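Local atomic coordinates of sulfur oxidation protein soxB (Thermus thermophilus, PDB entry 2WDD), a protein that hydrolyses a sulfur-sulfur bond in the sulfur oxidation pathway, as a manganese-containing thiosulfohydrolase of the 5'-nucleotidase family that probably acts on a cysteine S-thiosulfonate. Residues 29-34 / 124-129; 211-216 / 253-258; 104-109 / 334-339; 151-156 / 178-183; 50-55 / 372-377. One frame throughout, in Å; residues are numbered along the deposited sequence. Where two conformers were deposited one is given.

Interaction 1: 29-34 / 124-129; sequences ATLLYF and KALVLD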
# COMPACT_ATOMS: atom_id res chain seq x y z
N ALA A 29 -25.31 5.57 -10.24
CA ALA A 29 -24.18 6.28 -9.66
C ALA A 29 -22.88 5.62 -10.06
O ALA A 29 -22.82 4.40 -10.25
CB ALA A 29 -24.30 6.30 -8.14
N THR A 30 -21.83 6.42 -10.16
CA THR A 30 -20.53 5.88 -10.49
C THR A 30 -19.54 6.35 -9.46
O THR A 30 -19.45 7.54 -9.17
CB THR A 30 -20.07 6.31 -11.88
OG1 THR A 30 -20.97 5.77 -12.86
CG2 THR A 30 -18.65 5.78 -12.15
N LEU A 31 -18.76 5.40 -8.93
CA LEU A 31 -17.70 5.72 -7.99
C LEU A 31 -16.37 5.55 -8.73
O LEU A 31 -16.14 4.53 -9.40
CB LEU A 31 -17.75 4.81 -6.76
CG LEU A 31 -19.12 4.64 -6.07
CD1 LEU A 31 -19.00 3.72 -4.88
CD2 LEU A 31 -19.66 6.01 -5.65
N LEU A 32 -15.53 6.57 -8.67
CA LEU A 32 -14.20 6.55 -9.28
C LEU A 32 -13.27 6.49 -8.07
O LEU A 32 -13.16 7.45 -7.31
CB LEU A 32 -13.95 7.80 -10.12
CG LEU A 32 -15.00 7.94 -11.24
CD1 LEU A 32 -14.84 9.25 -12.01
CD2 LEU A 32 -14.95 6.73 -12.19
N TYR A 33 -12.72 5.30 -7.85
CA TYR A 33 -11.98 5.01 -6.64
C TYR A 33 -10.51 4.65 -6.86
O TYR A 33 -10.18 3.84 -7.72
CB TYR A 33 -12.69 3.83 -5.97
CG TYR A 33 -11.94 3.14 -4.85
CD1 TYR A 33 -11.51 3.86 -3.74
CD2 TYR A 33 -11.76 1.75 -4.85
CE1 TYR A 33 -10.84 3.23 -2.70
CE2 TYR A 33 -11.10 1.11 -3.81
CZ TYR A 33 -10.65 1.86 -2.73
OH TYR A 33 -9.98 1.24 -1.71
N PHE A 34 -9.64 5.26 -6.06
CA PHE A 34 -8.23 4.89 -6.07
C PHE A 34 -7.79 4.94 -4.61
O PHE A 34 -8.44 5.58 -3.79
CB PHE A 34 -7.39 5.81 -6.95
CG PHE A 34 -7.32 7.23 -6.45
CD1 PHE A 34 -6.25 7.66 -5.68
CD2 PHE A 34 -8.34 8.12 -6.75
CE1 PHE A 34 -6.19 8.98 -5.22
CE2 PHE A 34 -8.30 9.43 -6.27
CZ PHE A 34 -7.21 9.86 -5.53
N LYS A 124 -24.31 10.44 -12.02
CA LYS A 124 -23.71 11.09 -10.85
C LYS A 124 -22.42 10.37 -10.48
O LYS A 124 -22.44 9.18 -10.20
CB LYS A 124 -24.69 11.01 -9.68
CG LYS A 124 -24.06 11.29 -8.32
CD LYS A 124 -24.11 12.76 -7.99
CE LYS A 124 -23.93 13.00 -6.50
NZ LYS A 124 -23.37 14.35 -6.24
N ALA A 125 -21.31 11.10 -10.45
CA ALA A 125 -20.02 10.50 -10.12
C ALA A 125 -19.38 11.06 -8.85
O ALA A 125 -19.45 12.26 -8.57
CB ALA A 125 -19.06 10.62 -11.28
N LEU A 126 -18.74 10.18 -8.08
CA LEU A 126 -18.04 10.57 -6.87
C LEU A 126 -16.62 10.06 -6.99
O LEU A 126 -16.40 8.95 -7.46
CB LEU A 126 -18.69 9.96 -5.63
CG LEU A 126 -20.07 10.50 -5.23
CD1 LEU A 126 -20.63 9.67 -4.07
CD2 LEU A 126 -19.97 11.99 -4.86
N VAL A 127 -15.67 10.91 -6.59
CA VAL A 127 -14.25 10.56 -6.61
C VAL A 127 -13.87 10.25 -5.17
O VAL A 127 -13.94 11.12 -4.29
CB VAL A 127 -13.41 11.71 -7.20
CG1 VAL A 127 -11.92 11.34 -7.16
CG2 VAL A 127 -13.83 12.00 -8.65
N LEU A 128 -13.48 9.01 -4.93
CA LEU A 128 -13.19 8.55 -3.58
C LEU A 128 -11.77 8.08 -3.48
O LEU A 128 -11.32 7.28 -4.29
CB LEU A 128 -14.13 7.41 -3.22
CG LEU A 128 -15.61 7.78 -3.34
CD1 LEU A 128 -16.46 6.57 -3.04
CD2 LEU A 128 -15.94 8.93 -2.40
N ASP A 129 -11.07 8.60 -2.47
CA ASP A 129 -9.66 8.28 -2.22
C ASP A 129 -9.54 7.45 -0.94
O ASP A 129 -10.00 7.86 0.13
CB ASP A 129 -8.91 9.59 -2.07
CG ASP A 129 -7.44 9.41 -1.80
OD1 ASP A 129 -6.99 8.25 -1.61
OD2 ASP A 129 -6.73 10.42 -1.83
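Thr30 faces Ala125, and so on residue by residue to Phe34 and Asp129, in two parallel strands whose axes approach to 4.7 Å and diverge by 20°. Five backbone bonds join them, each carbonyl of Lys124, Leu126 and Leu128 receiving an N-H from strand 29-34, while the oxygens of Thr30 and Leu32 accept from Leu126 N and Leu128 N. The Leu32 N to Leu126 O bond, 2.8 Å long, is nearly straight at 174°. Leu31, Tyr33, Leu126 and Leu128 share one face, where Leu31 CD2 lies 4.1 Å from Leu126 CB and 4.2 Å from Leu128 CD1, the chains of Leu31 and Leu126 pointing the same way. The ring of Tyr33 turns an edge to the Leu128 carbonyl, with CD1 3.5 Å from Leu128 O. The strands, linked through helices and loops with no strand between them, form a beta-alpha-beta crossover in one sheet of the two-sheet core; Leu283 of the second sheet packs on this face, and helix 104-120 covers the opposite one. The metal ligands Asp36 and Asp132 follow just beyond the strand ends. On the helix-covered face Phe34 takes the crowded position between backbone N and carbonyl carbon (chi1 65°), and its CE1 comes 3.7 Å from Asp129 CG. Its CE2 meets Val127 CG1 at 4.2 Å. The Asp129 carboxylate, bonded to Gln152, Thr133 and the Gly131 N-H, is thus flanked by an apolar ring. An alanine in place of Phe34 would probably open a gap beside Val127 and leave the Asp129 carboxylate without this aromatic neighbour.

Interaction 2: 211-216 / 253-258; sequences ALAVVG and EGANAV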
# COMPACT_ATOMS: atom_id res chain seq x y z
N ALA A 211 -30.55 7.64 -2.24
CA ALA A 211 -29.55 8.29 -1.40
C ALA A 211 -28.49 7.25 -1.08
O ALA A 211 -28.80 6.14 -0.64
CB ALA A 211 -30.20 8.82 -0.13
N LEU A 212 -27.23 7.61 -1.32
CA LEU A 212 -26.11 6.71 -1.09
C LEU A 212 -25.22 7.27 0.00
O LEU A 212 -24.73 8.39 -0.12
CB LEU A 212 -25.28 6.60 -2.38
CG LEU A 212 -24.03 5.71 -2.38
CD1 LEU A 212 -24.42 4.25 -2.23
CD2 LEU A 212 -23.25 5.92 -3.67
N ALA A 213 -24.97 6.48 1.03
CA ALA A 213 -24.08 6.89 2.12
C ALA A 213 -22.67 6.36 1.86
O ALA A 213 -22.50 5.19 1.54
CB ALA A 213 -24.58 6.36 3.46
N VAL A 214 -21.67 7.21 2.08
CA VAL A 214 -20.26 6.81 2.03
C VAL A 214 -19.81 6.92 3.49
O VAL A 214 -19.81 8.01 4.07
CB VAL A 214 -19.41 7.74 1.15
CG1 VAL A 214 -17.92 7.33 1.20
CG2 VAL A 214 -19.89 7.72 -0.29
N VAL A 215 -19.48 5.78 4.09
CA VAL A 215 -19.00 5.72 5.47
C VAL A 215 -17.49 5.55 5.38
O VAL A 215 -17.01 4.82 4.52
CB VAL A 215 -19.62 4.52 6.23
CG1 VAL A 215 -19.11 4.45 7.68
CG2 VAL A 215 -21.15 4.57 6.16
N GLY A 216 -16.73 6.23 6.24
CA GLY A 216 -15.29 6.09 6.21
C GLY A 216 -14.71 5.34 7.39
O GLY A 216 -15.18 5.45 8.53
N GLU A 253 -31.48 7.97 8.34
CA GLU A 253 -31.54 9.30 7.74
C GLU A 253 -31.95 9.25 6.27
O GLU A 253 -32.03 10.28 5.61
CB GLU A 253 -30.20 10.03 7.91
CG GLU A 253 -29.91 10.39 9.36
CD GLU A 253 -28.72 11.32 9.50
OE1 GLU A 253 -27.82 11.27 8.64
OE2 GLU A 253 -28.69 12.10 10.48
N GLY A 254 -32.21 8.04 5.77
CA GLY A 254 -32.68 7.89 4.40
C GLY A 254 -31.78 7.22 3.37
O GLY A 254 -32.17 7.11 2.21
N ALA A 255 -30.59 6.78 3.76
CA ALA A 255 -29.71 6.13 2.80
C ALA A 255 -30.31 4.81 2.31
O ALA A 255 -30.74 3.99 3.10
CB ALA A 255 -28.33 5.88 3.41
N ASN A 256 -30.32 4.62 0.99
CA ASN A 256 -30.83 3.38 0.40
C ASN A 256 -29.70 2.35 0.33
O ASN A 256 -29.93 1.15 0.49
CB ASN A 256 -31.36 3.63 -1.01
CG ASN A 256 -32.52 4.60 -1.02
OD1 ASN A 256 -32.39 5.73 -1.47
ND2 ASN A 256 -33.64 4.17 -0.45
N ALA A 257 -28.49 2.85 0.10
CA ALA A 257 -27.32 1.99 -0.03
C ALA A 257 -26.17 2.55 0.79
O ALA A 257 -26.09 3.75 0.99
CB ALA A 257 -26.90 1.86 -1.49
N VAL A 258 -25.29 1.66 1.25
CA VAL A 258 -24.17 2.08 2.08
C VAL A 258 -22.85 1.55 1.54
O VAL A 258 -22.70 0.35 1.33
CB VAL A 258 -24.40 1.63 3.55
CG1 VAL A 258 -23.15 1.93 4.41
CG2 VAL A 258 -25.64 2.32 4.13
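The carbonyl oxygen of Ala211 receives two backbone N-H groups, a firm one from Asn256 N at 2.7 Å and a weak one from Ala257 N at 3.4 Å. The setting is a parallel beta-alpha-beta crossover: strand 210-217 leads through helix 240-252 to its neighbour 257-262 in the second sheet of the core, and the chain joins the new strand just here. Asn256 grips the same residue a second time. Its OD1 presents an in-plane lone pair to Ala211 N, 2.8 Å away with the N-H bent to 148°, so that the N-H and the C=O of one strand residue are both held by one asparagine. The other end of that amide is fixed as well, since ND2 bonds to the Lys321 carbonyl. Regular pairing takes over with Ala213 N to Ala257 O, 3.0 Å and almost straight at 173°. Before it, the helix ends in a Schellman motif at Gly254, whose carbonyl oxygen lies 3.5 Å from Ala211 CB. Small side chains then let the turn sit close to the strand, and Ala213 CB meets Ala255 CB at 3.8 Å. On the face of the sheet that Leu212 shares with Ala257, the leucine bends back over its partner: chi2 of 68° sets CD1 3.5 Å from Ala257 CB. The other face, beneath helix 240-252 with Ala250 and Arg251, carries Ala213 and Val258. Farther along it one branch of each valine touches the other, Val215 CG2 standing 3.7 Å from Val258 CG1.

Interaction 3: 104-109 / 334-339; sequences MGALTA and VLAEHL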
# COMPACT_ATOMS: atom_id res chain seq x y z
N MET A 104 0.35 11.55 -11.26
CA MET A 104 -0.84 12.32 -10.92
C MET A 104 -1.46 12.94 -12.17
O MET A 104 -2.68 13.09 -12.26
CB MET A 104 -0.50 13.41 -9.90
CG MET A 104 -0.28 12.86 -8.51
SD MET A 104 0.57 14.03 -7.44
CE MET A 104 0.47 13.20 -5.87
N GLY A 105 -0.63 13.25 -13.16
CA GLY A 105 -1.13 13.81 -14.40
C GLY A 105 -2.08 12.85 -15.09
O GLY A 105 -3.24 13.18 -15.36
N ALA A 106 -1.59 11.65 -15.35
CA ALA A 106 -2.40 10.63 -16.02
C ALA A 106 -3.62 10.19 -15.21
O ALA A 106 -4.70 9.99 -15.76
CB ALA A 106 -1.56 9.44 -16.41
N LEU A 107 -3.45 10.05 -13.89
CA LEU A 107 -4.58 9.65 -13.04
C LEU A 107 -5.66 10.72 -13.11
O LEU A 107 -6.85 10.42 -13.19
CB LEU A 107 -4.12 9.39 -11.60
CG LEU A 107 -5.19 9.07 -10.54
CD1 LEU A 107 -6.03 7.85 -10.93
CD2 LEU A 107 -4.57 8.88 -9.16
N THR A 108 -5.25 11.99 -13.12
CA THR A 108 -6.20 13.10 -13.23
C THR A 108 -6.90 13.07 -14.59
O THR A 108 -8.12 13.22 -14.66
CB THR A 108 -5.50 14.43 -13.01
OG1 THR A 108 -4.92 14.45 -11.71
CG2 THR A 108 -6.49 15.59 -13.14
N ALA A 109 -6.14 12.86 -15.65
CA ALA A 109 -6.71 12.80 -17.00
C ALA A 109 -7.78 11.71 -17.08
O ALA A 109 -8.86 11.92 -17.63
CB ALA A 109 -5.61 12.55 -18.03
N VAL A 334 -4.01 3.02 -15.39
CA VAL A 334 -3.51 4.39 -15.56
C VAL A 334 -2.19 4.29 -16.33
O VAL A 334 -1.12 4.07 -15.74
CB VAL A 334 -3.32 5.10 -14.20
CG1 VAL A 334 -2.80 6.52 -14.42
CG2 VAL A 334 -4.62 5.14 -13.44
N LEU A 335 -2.27 4.37 -17.65
CA LEU A 335 -1.08 4.24 -18.49
C LEU A 335 -0.78 5.59 -19.12
O LEU A 335 -1.48 6.03 -20.02
CB LEU A 335 -1.29 3.18 -19.56
CG LEU A 335 -1.45 1.74 -19.06
CD1 LEU A 335 -2.03 0.86 -20.16
CD2 LEU A 335 -0.11 1.17 -18.60
N ALA A 336 0.25 6.25 -18.61
CA ALA A 336 0.63 7.58 -19.09
C ALA A 336 0.86 7.68 -20.60
O ALA A 336 0.61 8.73 -21.19
CB ALA A 336 1.84 8.11 -18.33
N GLU A 337 1.34 6.61 -21.21
CA GLU A 337 1.56 6.63 -22.66
C GLU A 337 0.26 6.51 -23.45
O GLU A 337 0.25 6.66 -24.67
CB GLU A 337 2.50 5.50 -23.09
CG GLU A 337 3.90 5.63 -22.56
CD GLU A 337 4.85 4.63 -23.17
OE1 GLU A 337 4.47 3.92 -24.13
OE2 GLU A 337 5.99 4.55 -22.68
N HIS A 338 -0.84 6.23 -22.76
CA HIS A 338 -2.11 5.98 -23.44
C HIS A 338 -3.27 6.85 -23.00
O HIS A 338 -4.43 6.56 -23.28
CB HIS A 338 -2.43 4.49 -23.33
CG HIS A 338 -1.33 3.63 -23.86
ND1 HIS A 338 -1.14 3.42 -25.21
CD2 HIS A 338 -0.28 3.05 -23.24
CE1 HIS A 338 -0.05 2.70 -25.40
NE2 HIS A 338 0.50 2.46 -24.22
N LEU A 339 -2.93 7.94 -22.33
CA LEU A 339 -3.90 8.89 -21.84
C LEU A 339 -3.48 10.30 -22.22
O LEU A 339 -2.29 10.58 -22.37
CB LEU A 339 -4.00 8.80 -20.31
CG LEU A 339 -4.70 7.55 -19.79
CD1 LEU A 339 -4.41 7.37 -18.30
CD2 LEU A 339 -6.20 7.63 -20.05
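Apolar contact carries this interface, and it centres on Ala106, whose methyl points from the helix into a group of Val334, Ala336 and Leu339. Val334 does the most: its CG1, anti to the backbone N, fits beside the helix backbone, 3.7 Å from Ala106 CB and 3.6 Å from Leu107 N. The second branch serves a different partner, CG2 lying 4.0 Å from Leu107 CD1, so that the valine straddles two successive helix residues. Ala336 approaches the Ala106 methyl with its own backbone as well as its side chain, CA at 3.9 Å from Ala106 CB. Leu339 closes the group from farther along the chain, bringing one methyl, CD1, to 4.0 Å from Ala106 CB. The parts joined are the first turns of helix 104-120, which covers one side of the sheet of strands 29-34 and 124-129, and the irregular segment that leaves that sheet after its outermost strand 323-333. Two further side chains of the surroundings, Leu110 of the helix and Pro43, extend the apolar patch.

Polar bonding stays inside the helix or goes to other neighbours. Met104 O is gripped twice by Thr108, by its N at 2.9 Å and its OG1 at 2.7 Å, from opposite faces of the carbonyl plane. Thr108 OG1 also bonds with Trp151 NE1, which ties the helix to helix 146-155. The Val334 backbone pairs instead with Gly102 and Lys310.

Interaction 4: 151-156 / 178-183; sequences WQNLVG and GLFRGE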
# COMPACT_ATOMS: atom_id res chain seq x y z
N TRP A 151 -2.86 18.70 -5.17
CA TRP A 151 -3.22 17.89 -6.32
C TRP A 151 -4.63 17.31 -6.16
O TRP A 151 -5.44 17.34 -7.10
CB TRP A 151 -2.20 16.77 -6.58
CG TRP A 151 -2.79 15.76 -7.49
CD1 TRP A 151 -3.06 15.91 -8.82
CD2 TRP A 151 -3.34 14.49 -7.11
NE1 TRP A 151 -3.69 14.79 -9.30
CE2 TRP A 151 -3.90 13.92 -8.27
CE3 TRP A 151 -3.42 13.79 -5.90
CZ2 TRP A 151 -4.51 12.66 -8.26
CZ3 TRP A 151 -4.03 12.55 -5.90
CH2 TRP A 151 -4.57 12.00 -7.07
N GLN A 152 -4.95 16.80 -4.97
CA GLN A 152 -6.30 16.27 -4.75
C GLN A 152 -7.33 17.34 -5.09
O GLN A 152 -8.38 17.06 -5.67
CB GLN A 152 -6.49 15.83 -3.30
CG GLN A 152 -5.82 14.52 -2.90
CD GLN A 152 -5.96 14.26 -1.41
OE1 GLN A 152 -5.61 15.12 -0.60
NE2 GLN A 152 -6.53 13.12 -1.05
N ASN A 153 -7.00 18.58 -4.75
CA ASN A 153 -7.90 19.70 -5.01
C ASN A 153 -8.05 19.99 -6.50
O ASN A 153 -9.12 20.40 -6.95
CB ASN A 153 -7.42 20.94 -4.26
CG ASN A 153 -7.70 20.87 -2.77
OD1 ASN A 153 -8.42 19.98 -2.31
ND2 ASN A 153 -7.12 21.79 -2.01
N LEU A 154 -6.98 19.80 -7.27
CA LEU A 154 -7.05 20.01 -8.71
C LEU A 154 -7.95 18.95 -9.35
O LEU A 154 -8.77 19.25 -10.21
CB LEU A 154 -5.66 19.96 -9.34
CG LEU A 154 -4.73 21.14 -9.06
CD1 LEU A 154 -3.33 20.85 -9.58
CD2 LEU A 154 -5.30 22.40 -9.70
N VAL A 155 -7.80 17.69 -8.92
CA VAL A 155 -8.66 16.65 -9.49
C VAL A 155 -10.09 16.78 -8.98
O VAL A 155 -11.05 16.62 -9.75
CB VAL A 155 -8.08 15.24 -9.29
CG1 VAL A 155 -7.54 15.06 -7.89
CG2 VAL A 155 -9.14 14.18 -9.59
N GLY A 156 -10.25 17.11 -7.70
CA GLY A 156 -11.55 17.24 -7.06
C GLY A 156 -11.97 15.96 -6.37
O GLY A 156 -12.86 15.25 -6.83
N GLY A 178 -7.42 21.50 6.46
CA GLY A 178 -7.97 22.83 6.21
C GLY A 178 -7.86 23.14 4.73
O GLY A 178 -8.74 23.80 4.15
N LEU A 179 -6.78 22.68 4.11
CA LEU A 179 -6.55 22.91 2.69
C LEU A 179 -7.37 21.97 1.80
O LEU A 179 -7.86 22.37 0.76
CB LEU A 179 -5.05 22.78 2.37
CG LEU A 179 -4.62 22.92 0.90
CD1 LEU A 179 -4.88 24.35 0.40
CD2 LEU A 179 -3.14 22.56 0.76
N PHE A 180 -7.49 20.71 2.22
CA PHE A 180 -8.26 19.69 1.50
C PHE A 180 -9.72 20.13 1.27
O PHE A 180 -10.45 20.38 2.23
CB PHE A 180 -8.21 18.40 2.32
CG PHE A 180 -8.89 17.22 1.67
CD1 PHE A 180 -8.54 16.80 0.40
CD2 PHE A 180 -9.87 16.51 2.36
CE1 PHE A 180 -9.16 15.70 -0.18
CE2 PHE A 180 -10.50 15.42 1.79
CZ PHE A 180 -10.14 15.01 0.52
N ARG A 181 -10.14 20.22 0.01
CA ARG A 181 -11.49 20.67 -0.31
C ARG A 181 -12.54 19.57 -0.25
O ARG A 181 -13.74 19.84 -0.22
CB ARG A 181 -11.52 21.41 -1.64
CG ARG A 181 -10.77 22.74 -1.61
CD ARG A 181 -10.58 23.31 -3.00
NE ARG A 181 -11.85 23.42 -3.73
CZ ARG A 181 -12.70 24.43 -3.60
NH1 ARG A 181 -12.41 25.43 -2.78
NH2 ARG A 181 -13.83 24.44 -4.30
N GLY A 182 -12.09 18.32 -0.20
CA GLY A 182 -13.01 17.21 -0.08
C GLY A 182 -13.43 17.12 1.37
O GLY A 182 -13.04 17.96 2.20
N GLU A 183 -14.23 16.11 1.69
CA GLU A 183 -14.69 15.88 3.05
C GLU A 183 -14.06 14.62 3.63
O GLU A 183 -14.32 13.51 3.16
CB GLU A 183 -16.21 15.79 3.14
CG GLU A 183 -16.66 15.52 4.57
CD GLU A 183 -18.15 15.50 4.75
OE1 GLU A 183 -18.58 15.57 5.91
OE2 GLU A 183 -18.88 15.39 3.75
O HOH W 1 -11.41 20.82 -5.37
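Where helix 170-179 gives out, the chain from Leu179 to Arg181 is held by Asn153, a side chain reaching across from helix 146-155. Both ends of the asparagine amide are used. Its ND2 donates to Leu179 O at 2.9 Å, well above the plane of that carbonyl although the acceptor lies close to the amide plane. Its OD1 accepts from Arg181 N, also at 2.9 Å, with the N-H fairly straight at 164°. One amide thereby fixes an acceptor and a donor two residues apart, and the two bonds settle which way it is flipped. An alanine at Asn153 would probably leave Leu179 O and Arg181 N without these mates and the exiting chain freer to shift.

Arg181 lays its aliphatic stem across the amide, CB 3.5 Å from Asn153 OD1, and the guanidinium and amide planes are perpendicular. A bend at chi3 (53°) places NE where a water, 3.1 Å away, links it to Asn153 O. Beside this, Gln152 sets OE1 3.5 Å from Phe180 CD1, the amide and ring planes 26° apart; the polar atoms of Gln152 go to Asp129 and Trp134. Gly182 N lies over the centre of one face of the Phe180 ring. The contact is thus a side-chain amide of one helix bonding the backbone where a neighbouring helix ends, at the turn into edge strand 183-184 of the alpha/beta core.

Interaction 5: 50-55 / 372-377; sequences PNLIAP and YKRDTL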
# COMPACT_ATOMS: atom_id res chain seq x y z
N PRO A 50 5.44 -11.42 -6.19
CA PRO A 50 5.53 -12.78 -6.74
C PRO A 50 4.91 -13.80 -5.77
O PRO A 50 4.51 -14.89 -6.19
CB PRO A 50 7.04 -13.01 -6.90
CG PRO A 50 7.68 -11.68 -6.76
CD PRO A 50 6.75 -10.78 -6.00
N ASN A 51 4.83 -13.46 -4.48
CA ASN A 51 4.23 -14.39 -3.50
C ASN A 51 3.38 -13.64 -2.50
O ASN A 51 3.77 -12.56 -2.03
CB ASN A 51 5.30 -15.14 -2.70
CG ASN A 51 6.27 -15.88 -3.59
OD1 ASN A 51 6.06 -17.05 -3.94
ND2 ASN A 51 7.36 -15.21 -3.96
N LEU A 52 2.25 -14.26 -2.18
CA LEU A 52 1.35 -13.80 -1.11
C LEU A 52 1.02 -15.08 -0.35
O LEU A 52 -0.02 -15.71 -0.57
CB LEU A 52 0.10 -13.12 -1.65
CG LEU A 52 0.30 -11.70 -2.20
CD1 LEU A 52 -1.00 -11.22 -2.87
CD2 LEU A 52 0.69 -10.76 -1.05
N ILE A 53 1.96 -15.50 0.48
CA ILE A 53 1.86 -16.76 1.21
C ILE A 53 0.82 -16.70 2.30
O ILE A 53 0.73 -15.73 3.05
CB ILE A 53 3.23 -17.17 1.74
CG1 ILE A 53 4.19 -17.37 0.57
CG2 ILE A 53 3.14 -18.39 2.65
CD1 ILE A 53 5.66 -17.34 0.98
N ALA A 54 0.04 -17.77 2.41
CA ALA A 54 -1.01 -17.85 3.42
C ALA A 54 -1.07 -19.25 3.97
O ALA A 54 -0.65 -20.19 3.31
CB ALA A 54 -2.34 -17.50 2.80
N PRO A 55 -1.61 -19.40 5.19
CA PRO A 55 -1.79 -20.76 5.69
C PRO A 55 -2.90 -21.39 4.85
O PRO A 55 -3.68 -20.68 4.22
CB PRO A 55 -2.27 -20.54 7.13
CG PRO A 55 -2.97 -19.23 7.09
CD PRO A 55 -2.25 -18.39 6.05
N TYR A 372 12.44 -4.98 -7.33
CA TYR A 372 11.03 -4.95 -6.91
C TYR A 372 11.00 -5.02 -5.39
O TYR A 372 11.95 -5.47 -4.75
CB TYR A 372 10.23 -6.11 -7.53
CG TYR A 372 10.73 -7.49 -7.16
CD1 TYR A 372 10.18 -8.18 -6.09
CD2 TYR A 372 11.75 -8.10 -7.89
CE1 TYR A 372 10.61 -9.47 -5.77
CE2 TYR A 372 12.19 -9.36 -7.57
CZ TYR A 372 11.64 -10.04 -6.49
OH TYR A 372 12.07 -11.31 -6.17
N LYS A 373 9.89 -4.56 -4.82
CA LYS A 373 9.73 -4.47 -3.38
C LYS A 373 8.73 -5.43 -2.75
O LYS A 373 8.97 -5.98 -1.68
CB LYS A 373 9.31 -3.04 -3.01
CG LYS A 373 8.83 -2.88 -1.56
CD LYS A 373 10.03 -2.80 -0.62
CE LYS A 373 9.62 -2.79 0.85
NZ LYS A 373 10.77 -2.33 1.70
N ARG A 374 7.57 -5.59 -3.39
CA ARG A 374 6.51 -6.40 -2.80
C ARG A 374 6.69 -7.90 -2.86
O ARG A 374 7.02 -8.45 -3.92
CB ARG A 374 5.15 -5.99 -3.36
CG ARG A 374 4.73 -4.57 -3.01
CD ARG A 374 3.29 -4.52 -2.52
NE ARG A 374 3.02 -5.58 -1.56
CZ ARG A 374 1.89 -6.29 -1.53
NH1 ARG A 374 1.73 -7.23 -0.61
NH2 ARG A 374 0.92 -6.04 -2.39
N ASP A 375 6.44 -8.56 -1.73
CA ASP A 375 6.52 -10.02 -1.61
C ASP A 375 6.28 -10.37 -0.15
O ASP A 375 6.61 -9.59 0.74
CB ASP A 375 7.89 -10.55 -2.03
CG ASP A 375 7.93 -12.07 -2.08
OD1 ASP A 375 7.27 -12.62 -2.98
OD2 ASP A 375 8.54 -12.73 -1.19
N THR A 376 5.80 -11.57 0.13
CA THR A 376 5.65 -11.93 1.54
C THR A 376 6.99 -11.91 2.27
O THR A 376 7.07 -11.49 3.43
CB THR A 376 5.04 -13.33 1.68
OG1 THR A 376 3.77 -13.36 1.02
CG2 THR A 376 4.85 -13.71 3.17
N LEU A 377 8.03 -12.44 1.62
CA LEU A 377 9.29 -12.71 2.29
C LEU A 377 10.57 -12.05 1.83
O LEU A 377 11.50 -11.90 2.64
CB LEU A 377 9.54 -14.23 2.25
CG LEU A 377 8.41 -15.10 2.80
CD1 LEU A 377 8.72 -16.56 2.51
CD2 LEU A 377 8.25 -14.86 4.31
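Asp375 and Asn51 lie side by side, and the aspartate can be followed outward from its CB, which rests 4.1 Å from Pro50 CD. With CG anti to the backbone N (chi1 -173°), that atom comes 3.7 Å from Asn51 ND2. OD1 uses its syn lone pair to accept a hydrogen bond from Asn51 ND2 at 2.8 Å, with amide and carboxylate planes nearly perpendicular. OD2 turns back on its own chain: Leu377 N meets it at 2.9 Å from above the carboxylate plane, an Asx turn, and Tyr378 N and Tyr555 OH bond to it too. The negative charge is thus spread over several donors, and this probably favours the ionised form. The contact joins two irregular segments far apart in sequence, one between strand 29-34 and helix 67-74, the other between strand 365-367 and helix 380-392, in the part of the chain related to the 5'-nucleotidase C-terminal family. Next in the chain, Thr376 N bonds to Asn51 O at 3.1 Å, and Thr376 OG1 accepts from Ile53 N at 2.9 Å. Apolar tips finish either end: Ile53 CD1 touches Leu377 CD1 at 3.5 Å, and Pro50 CG reaches Tyr372 CE1 at 3.8 Å.

Four of the five contacts are buried; interaction 4 is partly open, and it alone includes a bridging water. Interactions 1 and 2 are parallel strand pairs in the two facing sheets, and they meet where Leu31 packs on Leu212. Interactions 3 and 4 each join a helix of the layer over the first sheet (104-120, 146-155) to a less regular segment, and Thr108 and Trp151 link them. Gln152 then ties interaction 4 to Asp129 of interaction 1, while Leu107 of interaction 3 packs on Phe34. Interaction 5 stands apart, about 30 Å from interaction 1 between centres. The chemistry follows place: backbone pairing within sheets, plain apolar packing in interaction 3, and side-chain polar bonds to irregular backbone in interactions 4 and 5.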